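Local coordinates for protein type III effector XopAI (PDB 6K93) that probably acts inside plant cells as a secreted bacterial effector, with a mono-ADP-ribosyltransferase fold that appears to bind arginine-containing peptides, at residues K124-T129 against G196-K201; V169-W174 against I204-S209; G218-G223 against V286-G291. One frame throughout, in Å; residues are numbered along the deposited sequence.

How the contacts relate
Helix 117-128 supplies the first partner of contact 1, and helix 165-174 that of contact 2; both are answered later by helix 194-209, through 196-201 and then 204-209. The two contacts therefore cross along the chain rather than nest, closing loops of 66 and 29 residues that contain no strand. They touch through Ala173, whose CB lies 3.7 Å from Leu127 CD1. Contact 3 opens only afterwards, in series, and closes a 62-residue loop between strands 218-224 and 285-288, which belong to different sheets. Contact 2 borders it, Trp174 and Leu207 packing on Leu287, so the helical part is tied to the sheets through helices 165-174 and 194-209.

Contact 1 (K124-T129 against G196-K201); sequences KTALIT and GLAFAK
Ala126 meets Ala198 and Phe199 in a helix-helix packing contact within the helical part of this mono-ADP-ribosyltransferase fold. The short axes of 124-128 and 196-201 approach to 8.7 Å at a signed crossing angle of -123°, and the nearest backbone pair is Ala126 with Ala198, their CA atoms 6.5 Å apart. Alanine at both positions keeps the side chains between the helices short: CB of Ala126 lies 3.9 Å from CB of Ala198.

The aromatic contacts lie beside this methyl pair. The same Ala126 CB reaches the edge of the Phe199 ring, near its plane, while Leu127 crosses the phenylalanine side chain at about a right angle. CB, CG and CD1 of Leu127 all come to Phe199 CZ, the first at 4.1 Å. A chi1 of -168° turns Leu127 CG away from its backbone N and sets this CB-CG-CD1 edge along Phe199 CZ. Phe123, outside the segments, meets Phe199 edge-to-face, and Ala173 of helix 165-174 touches both Leu127 and Phe199.

Polar bonding stays within the segments or goes to other partners. Thr129 OG1 is 2.7 Å from Thr125 O, a carbonyl that also accepts from Thr129 N; His195 is a further partner of the hydroxyl. Across the helices, the ring comes nearest to backbone, with Phe199 CE1 3.7 Å from Leu127 N.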
loop_
_atom_site.group_PDB
_atom_site.type_symbol
_atom_site.label_atom_id
_atom_site.label_comp_id
_atom_site.label_asym_id
_atom_site.label_seq_id
_atom_site.Cartn_x
_atom_site.Cartn_y
_atom_site.Cartn_z
ATOM N N LYS A 124 -1.487 10.784 -10.103
ATOM C CA LYS A 124 -0.446 11.249 -11.022
ATOM C C LYS A 124 0.216 12.520 -10.492
ATOM O O LYS A 124 1.448 12.620 -10.450
ATOM C CB LYS A 124 -1.031 11.486 -12.423
ATOM C CG LYS A 124 -0.037 12.086 -13.401
ATOM C CD LYS A 124 -0.620 12.297 -14.766
ATOM C CE LYS A 124 0.456 12.813 -15.694
ATOM N NZ LYS A 124 -0.043 12.992 -17.079
ATOM N N THR A 125 -0.590 13.506 -10.077
ATOM C CA THR A 125 -0.002 14.714 -9.514
ATOM C C THR A 125 0.810 14.404 -8.268
ATOM O O THR A 125 1.928 14.904 -8.106
ATOM C CB THR A 125 -1.076 15.729 -9.181
ATOM O OG1 THR A 125 -1.682 16.140 -10.391
ATOM C CG2 THR A 125 -0.475 16.950 -8.468
ATOM N N ALA A 126 0.274 13.570 -7.379
ATOM C CA ALA A 126 0.984 13.258 -6.144
ATOM C C ALA A 126 2.344 12.651 -6.428
ATOM O O ALA A 126 3.338 13.012 -5.789
ATOM C CB ALA A 126 0.151 12.316 -5.275
ATOM N N LEU A 127 2.403 11.698 -7.353
ATOM C CA LEU A 127 3.673 11.052 -7.635
ATOM C C LEU A 127 4.653 12.029 -8.273
ATOM O O LEU A 127 5.810 12.117 -7.851
ATOM C CB LEU A 127 3.465 9.830 -8.524
ATOM C CG LEU A 127 4.706 8.935 -8.637
ATOM C CD1 LEU A 127 4.323 7.465 -8.765
ATOM C CD2 LEU A 127 5.562 9.367 -9.837
ATOM N N ILE A 128 4.205 12.787 -9.275
ATOM C CA ILE A 128 5.130 13.649 -9.996
ATOM C C ILE A 128 5.643 14.782 -9.109
ATOM O O ILE A 128 6.803 15.200 -9.249
ATOM C CB ILE A 128 4.459 14.144 -11.292
ATOM C CG1 ILE A 128 4.303 12.960 -12.241
ATOM C CG2 ILE A 128 5.271 15.280 -11.918
ATOM C CD1 ILE A 128 3.488 13.225 -13.468
ATOM N N THR A 129 4.826 15.266 -8.170
ATOM C CA THR A 129 5.210 16.394 -7.321
ATOM C C THR A 129 5.803 15.970 -5.977
ATOM O O THR A 129 6.073 16.834 -5.133
ATOM C CB THR A 129 3.994 17.297 -7.051
ATOM O OG1 THR A 129 3.034 16.604 -6.252
ATOM C CG2 THR A 129 3.366 17.781 -8.333
ATOM N N GLY A 196 -0.185 11.398 0.302
ATOM C CA GLY A 196 -0.419 10.071 0.837
ATOM C C GLY A 196 -1.824 9.574 0.570
ATOM O O GLY A 196 -2.024 8.410 0.232
ATOM N N LEU A 197 -2.820 10.437 0.754
ATOM C CA LEU A 197 -4.199 10.011 0.529
ATOM C C LEU A 197 -4.431 9.655 -0.933
ATOM O O LEU A 197 -5.127 8.686 -1.245
ATOM C CB LEU A 197 -5.175 11.105 0.984
ATOM C CG LEU A 197 -5.175 11.355 2.484
ATOM C CD1 LEU A 197 -5.962 12.620 2.775
ATOM C CD2 LEU A 197 -5.730 10.183 3.268
ATOM N N ALA A 198 -3.844 10.424 -1.852
ATOM C CA ALA A 198 -3.994 10.141 -3.272
ATOM C C ALA A 198 -3.322 8.820 -3.640
ATOM O O ALA A 198 -3.892 8.013 -4.369
ATOM C CB ALA A 198 -3.405 11.299 -4.091
ATOM N N PHE A 199 -2.106 8.585 -3.144
ATOM C CA PHE A 199 -1.445 7.301 -3.330
ATOM C C PHE A 199 -2.326 6.166 -2.799
ATOM O O PHE A 199 -2.495 5.118 -3.439
ATOM C CB PHE A 199 -0.111 7.279 -2.552
ATOM C CG PHE A 199 1.117 7.633 -3.350
ATOM C CD1 PHE A 199 1.337 8.939 -3.791
ATOM C CD2 PHE A 199 2.080 6.690 -3.608
ATOM C CE1 PHE A 199 2.492 9.275 -4.510
ATOM C CE2 PHE A 199 3.230 7.008 -4.327
ATOM C CZ PHE A 199 3.441 8.291 -4.768
ATOM N N ALA A 200 -2.865 6.343 -1.587
ATOM C CA ALA A 200 -3.598 5.268 -0.924
ATOM C C ALA A 200 -4.773 4.795 -1.763
ATOM O O ALA A 200 -5.025 3.586 -1.865
ATOM C CB ALA A 200 -4.061 5.740 0.456
ATOM N N LYS A 201 -5.520 5.726 -2.368
ATOM C CA LYS A 201 -6.708 5.326 -3.112
ATOM C C LYS A 201 -6.350 4.401 -4.261
ATOM O O LYS A 201 -7.060 3.434 -4.532
ATOM C CB LYS A 201 -7.443 6.567 -3.624
ATOM C CG LYS A 201 -7.954 7.434 -2.499
ATOM C CD LYS A 201 -8.552 8.725 -3.002
ATOM C CE LYS A 201 -8.903 9.611 -1.831
ATOM N NZ LYS A 201 -9.187 11.019 -2.265
#

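Contact 2 (V169-W174 against I204-S209); sequences VALQAW and ISALHS
Two helices of the helical part of the fold, 165-174 and 194-209, meet here near their C-terminal ends, where Leu171 sets its branched end against Ala206 and Leu207. The backbones are nearest at Leu171 and Ala206, whose CA atoms are 7.1 Å apart. That separation is spanned chiefly by one leucine side chain facing a single methyl group.

The evidence for a centred fit is that three atoms of the leucine reach the same carbon. Leu171 CG lies 3.6 Å from Ala206 CB, and both its methyls, CD1 and CD2, are 3.8 Å from that CB. The alanine methyl thus sits against the fork of the leucine rather than beside one branch. Torsions explain the reach: chi1 of Leu171 is -64°, placing CG opposite the carbonyl carbon, and chi2 of 180° extends CD1 away from CA.

CD2 has a second role. It meets Leu207 CD2 at 4.0 Å, and the two leucine side chains pass at a slant. Leu207 leaves its backbone across the direction of the other helix, but its end comes nearer, making a smaller apolar contact beside the alanine.

A polar link joins the same two helices close by: Ser205 OG is hydrogen-bonded to Asp167 OD2, which ties helix 194-209 to helix 165-174, and it has a further partner in Ser115 N.

Helix 165-174 also rests on 136-156 through Val169 and Gln172 and on 117-128 through Val169, Ala170 and Ala173, while Leu207 carries helix 194-209 onto Leu287 of strand 285-288 and Pro289 just beyond it.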
loop_
_atom_site.group_PDB
_atom_site.type_symbol
_atom_site.label_atom_id
_atom_site.label_comp_id
_atom_site.label_asym_id
_atom_site.label_seq_id
_atom_site.Cartn_x
_atom_site.Cartn_y
_atom_site.Cartn_z
ATOM N N VAL A 169 0.363 1.220 -11.701
ATOM C CA VAL A 169 1.496 2.105 -11.428
ATOM C C VAL A 169 1.644 2.345 -9.927
ATOM O O VAL A 169 2.755 2.390 -9.397
ATOM C CB VAL A 169 1.347 3.430 -12.205
ATOM C CG1 VAL A 169 2.375 4.454 -11.739
ATOM C CG2 VAL A 169 1.477 3.199 -13.695
ATOM N N ALA A 170 0.527 2.463 -9.215
ATOM C CA ALA A 170 0.582 2.634 -7.769
ATOM C C ALA A 170 1.272 1.461 -7.086
ATOM O O ALA A 170 1.995 1.658 -6.102
ATOM C CB ALA A 170 -0.840 2.840 -7.206
ATOM N N LEU A 171 1.038 0.233 -7.563
ATOM C CA LEU A 171 1.722 -0.920 -6.988
ATOM C C LEU A 171 3.213 -0.848 -7.249
ATOM O O LEU A 171 4.011 -1.104 -6.350
ATOM C CB LEU A 171 1.132 -2.229 -7.522
ATOM C CG LEU A 171 -0.326 -2.537 -7.183
ATOM C CD1 LEU A 171 -0.713 -3.889 -7.812
ATOM C CD2 LEU A 171 -0.543 -2.539 -5.688
ATOM N N GLN A 172 3.614 -0.460 -8.456
ATOM C CA GLN A 172 5.036 -0.273 -8.697
ATOM C C GLN A 172 5.597 0.828 -7.804
ATOM O O GLN A 172 6.667 0.669 -7.206
ATOM C CB GLN A 172 5.310 0.026 -10.174
ATOM C CG GLN A 172 6.811 0.141 -10.457
ATOM C CD GLN A 172 7.127 0.372 -11.920
ATOM O OE1 GLN A 172 6.326 0.086 -12.792
ATOM N NE2 GLN A 172 8.326 0.881 -12.184
ATOM N N ALA A 173 4.870 1.943 -7.672
ATOM C CA ALA A 173 5.344 3.049 -6.842
ATOM C C ALA A 173 5.477 2.625 -5.388
ATOM O O ALA A 173 6.385 3.081 -4.681
ATOM C CB ALA A 173 4.386 4.246 -6.961
ATOM N N TRP A 174 4.570 1.759 -4.922
ATOM C CA TRP A 174 4.664 1.251 -3.565
ATOM C C TRP A 174 6.015 0.587 -3.320
ATOM O O TRP A 174 6.563 0.673 -2.221
ATOM C CB TRP A 174 3.526 0.274 -3.287
ATOM C CG TRP A 174 3.795 -0.525 -2.064
ATOM C CD1 TRP A 174 4.356 -1.792 -2.022
ATOM C CD2 TRP A 174 3.658 -0.118 -0.708
ATOM N NE1 TRP A 174 4.524 -2.191 -0.725
ATOM C CE2 TRP A 174 4.108 -1.177 0.098
ATOM C CE3 TRP A 174 3.179 1.034 -0.099
ATOM C CZ2 TRP A 174 4.086 -1.113 1.467
ATOM C CZ3 TRP A 174 3.152 1.096 1.269
ATOM C CH2 TRP A 174 3.589 0.037 2.049
ATOM N N ILE A 204 -5.047 0.866 -2.887
ATOM C CA ILE A 204 -6.164 0.068 -2.393
ATOM C C ILE A 204 -6.994 -0.443 -3.556
ATOM O O ILE A 204 -7.392 -1.606 -3.581
ATOM C CB ILE A 204 -7.023 0.875 -1.402
ATOM C CG1 ILE A 204 -6.190 1.215 -0.169
ATOM C CG2 ILE A 204 -8.262 0.095 -0.997
ATOM C CD1 ILE A 204 -6.866 2.203 0.770
ATOM N N SER A 205 -7.275 0.426 -4.522
ATOM C CA SER A 205 -8.014 0.035 -5.713
ATOM C C SER A 205 -7.313 -1.094 -6.441
ATOM O O SER A 205 -7.957 -2.060 -6.861
ATOM C CB SER A 205 -8.170 1.264 -6.614
ATOM O OG SER A 205 -9.004 0.970 -7.706
ATOM N N ALA A 206 -5.994 -0.985 -6.610
ATOM C CA ALA A 206 -5.243 -2.034 -7.287
ATOM C C ALA A 206 -5.368 -3.355 -6.545
ATOM O O ALA A 206 -5.562 -4.413 -7.154
ATOM C CB ALA A 206 -3.781 -1.643 -7.404
ATOM N N LEU A 207 -5.208 -3.321 -5.222
ATOM C CA LEU A 207 -5.207 -4.559 -4.450
ATOM C C LEU A 207 -6.553 -5.252 -4.488
ATOM O O LEU A 207 -6.608 -6.494 -4.493
ATOM C CB LEU A 207 -4.773 -4.287 -3.017
ATOM C CG LEU A 207 -3.296 -3.858 -2.886
ATOM C CD1 LEU A 207 -3.037 -3.329 -1.483
ATOM C CD2 LEU A 207 -2.354 -5.008 -3.184
ATOM N N HIS A 208 -7.642 -4.495 -4.533
ATOM C CA HIS A 208 -8.954 -5.112 -4.559
ATOM C C HIS A 208 -9.447 -5.413 -5.963
ATOM O O HIS A 208 -10.440 -6.132 -6.107
ATOM C CB HIS A 208 -9.962 -4.218 -3.830
ATOM C CG HIS A 208 -9.815 -4.245 -2.343
ATOM N ND1 HIS A 208 -9.847 -5.421 -1.620
ATOM C CD2 HIS A 208 -9.619 -3.253 -1.440
ATOM C CE1 HIS A 208 -9.689 -5.149 -0.339
ATOM N NE2 HIS A 208 -9.553 -3.843 -0.203
ATOM N N SER A 209 -8.774 -4.915 -6.998
ATOM C CA SER A 209 -9.194 -5.212 -8.353
ATOM C C SER A 209 -8.343 -6.295 -9.008
ATOM O O SER A 209 -8.802 -6.897 -9.986
ATOM C CB SER A 209 -9.193 -3.943 -9.202
ATOM O OG SER A 209 -7.954 -3.328 -9.276
#

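Contact 3 (G218-G223 against V286-G291); sequences GTVFTG and VLFPPG
Val220, at chi1 -64°, splits its two methyls between Val286 and Phe288: CG1 lies opposite the carbonyl carbon and CG2 between the backbone N and that carbon. In Phe288 a chi1 of -56° brings the ring edge toward the valine, the two side chains coming from opposite directions.

The measured contacts follow this division. Val220 CG1 is 4.0 Å from Val286 CG2, and the two valine side chains cross at about a right angle. Val220 CG2 meets both Phe288 CE1 and Phe288 CZ, each at 4.0 Å. The methyl lies in the plane of the ring, so it touches the aromatic edge and not a face.

The segments are not sheet neighbours. Val220 and Val286, the closest backbone pair, have CA atoms 7.5 Å apart. Strand 218-224 is an outermost strand of the five-stranded mixed sheet, where Val220 pairs with Ser266 of strand 262-268; strand 285-288 is the middle one of the three-stranded antiparallel sheet. Strand 247-250 has backbone bonds to both, Ser250 with Phe221 and Ala249 with Val286, so Val220, Val286 and Phe288 pack across the place where the two sheets of this ADP-ribosyltransferase fold meet. Ala249 also touches Val220, and Phe294 meets the Phe288 ring edge-to-face.

With carbon alone on both sides and all three residues buried, cohesion here probably rests on dispersion and exclusion of water, with one methyl of Val220 for each neighbour.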
loop_
_atom_site.group_PDB
_atom_site.type_symbol
_atom_site.label_atom_id
_atom_site.label_comp_id
_atom_site.label_asym_id
_atom_site.label_seq_id
_atom_site.Cartn_x
_atom_site.Cartn_y
_atom_site.Cartn_z
ATOM N N GLY A 218 -1.003 -18.873 2.117
ATOM C CA GLY A 218 0.180 -19.379 2.784
ATOM C C GLY A 218 0.599 -18.398 3.850
ATOM O O GLY A 218 -0.018 -17.353 4.033
ATOM N N THR A 219 1.659 -18.755 4.555
ATOM C CA THR A 219 2.199 -17.932 5.623
ATOM C C THR A 219 3.192 -16.952 5.022
ATOM O O THR A 219 4.093 -17.351 4.278
ATOM C CB THR A 219 2.883 -18.808 6.667
ATOM O OG1 THR A 219 1.958 -19.785 7.163
ATOM C CG2 THR A 219 3.417 -17.974 7.803
ATOM N N VAL A 220 3.038 -15.667 5.356
ATOM C CA VAL A 220 3.927 -14.638 4.835
ATOM C C VAL A 220 4.637 -13.953 6.004
ATOM O O VAL A 220 4.125 -13.906 7.124
ATOM C CB VAL A 220 3.206 -13.611 3.925
ATOM C CG1 VAL A 220 2.665 -14.301 2.671
ATOM C CG2 VAL A 220 2.068 -12.893 4.665
ATOM N N PHE A 221 5.832 -13.427 5.726
ATOM C CA PHE A 221 6.784 -13.042 6.752
ATOM C C PHE A 221 7.089 -11.556 6.662
ATOM O O PHE A 221 7.292 -11.019 5.571
ATOM C CB PHE A 221 8.065 -13.894 6.590
ATOM C CG PHE A 221 7.794 -15.367 6.610
ATOM C CD1 PHE A 221 7.659 -16.027 7.798
ATOM C CD2 PHE A 221 7.602 -16.048 5.418
ATOM C CE1 PHE A 221 7.351 -17.390 7.799
ATOM C CE2 PHE A 221 7.307 -17.410 5.424
ATOM C CZ PHE A 221 7.174 -18.040 6.611
ATOM N N THR A 222 7.141 -10.921 7.828
ATOM C CA THR A 222 7.423 -9.506 7.946
ATOM C C THR A 222 8.349 -9.253 9.123
ATOM O O THR A 222 8.258 -9.904 10.162
ATOM C CB THR A 222 6.117 -8.715 8.188
ATOM O OG1 THR A 222 5.164 -9.023 7.184
ATOM C CG2 THR A 222 6.363 -7.196 8.224
ATOM N N GLY A 223 9.209 -8.258 8.963
ATOM C CA GLY A 223 9.980 -7.729 10.070
ATOM C C GLY A 223 9.990 -6.217 10.002
ATOM O O GLY A 223 10.230 -5.676 8.920
ATOM N N VAL A 286 4.012 -9.620 -0.747
ATOM C CA VAL A 286 2.564 -9.718 -0.604
ATOM C C VAL A 286 2.119 -8.490 0.178
ATOM O O VAL A 286 2.730 -8.159 1.194
ATOM C CB VAL A 286 2.135 -11.003 0.130
ATOM C CG1 VAL A 286 0.679 -11.014 0.476
ATOM C CG2 VAL A 286 2.504 -12.224 -0.745
ATOM N N LEU A 287 1.094 -7.793 -0.306
ATOM C CA LEU A 287 0.686 -6.516 0.267
ATOM C C LEU A 287 -0.776 -6.585 0.649
ATOM O O LEU A 287 -1.616 -6.997 -0.162
ATOM C CB LEU A 287 0.947 -5.384 -0.714
ATOM C CG LEU A 287 0.687 -4.007 -0.137
ATOM C CD1 LEU A 287 1.581 -3.689 1.033
ATOM C CD2 LEU A 287 0.848 -2.962 -1.218
ATOM N N PHE A 288 -1.063 -6.210 1.884
ATOM C CA PHE A 288 -2.437 -6.124 2.382
ATOM C C PHE A 288 -2.866 -4.670 2.513
ATOM O O PHE A 288 -2.081 -3.840 3.000
ATOM C CB PHE A 288 -2.585 -6.792 3.758
ATOM C CG PHE A 288 -2.156 -8.239 3.837
ATOM C CD1 PHE A 288 -0.859 -8.553 4.156
ATOM C CD2 PHE A 288 -3.084 -9.253 3.693
ATOM C CE1 PHE A 288 -0.468 -9.876 4.299
ATOM C CE2 PHE A 288 -2.689 -10.569 3.829
ATOM C CZ PHE A 288 -1.396 -10.867 4.133
ATOM N N PRO A 289 -4.092 -4.335 2.136
ATOM C CA PRO A 289 -4.535 -2.949 2.240
ATOM C C PRO A 289 -5.026 -2.616 3.635
ATOM O O PRO A 289 -5.434 -3.515 4.393
ATOM C CB PRO A 289 -5.694 -2.881 1.241
ATOM C CG PRO A 289 -6.259 -4.264 1.247
ATOM C CD PRO A 289 -5.071 -5.198 1.439
ATOM N N PRO A 290 -5.048 -1.332 3.997
ATOM C CA PRO A 290 -5.831 -0.917 5.167
ATOM C C PRO A 290 -7.217 -1.527 5.091
ATOM O O PRO A 290 -7.801 -1.632 4.013
ATOM C CB PRO A 290 -5.858 0.611 5.050
ATOM C CG PRO A 290 -4.573 0.939 4.284
ATOM C CD PRO A 290 -4.458 -0.172 3.285
ATOM N N GLY A 291 -7.727 -1.942 6.239
ATOM C CA GLY A 291 -8.992 -2.617 6.322
ATOM C C GLY A 291 -8.895 -4.122 6.435
ATOM O O GLY A 291 -9.892 -4.769 6.790
#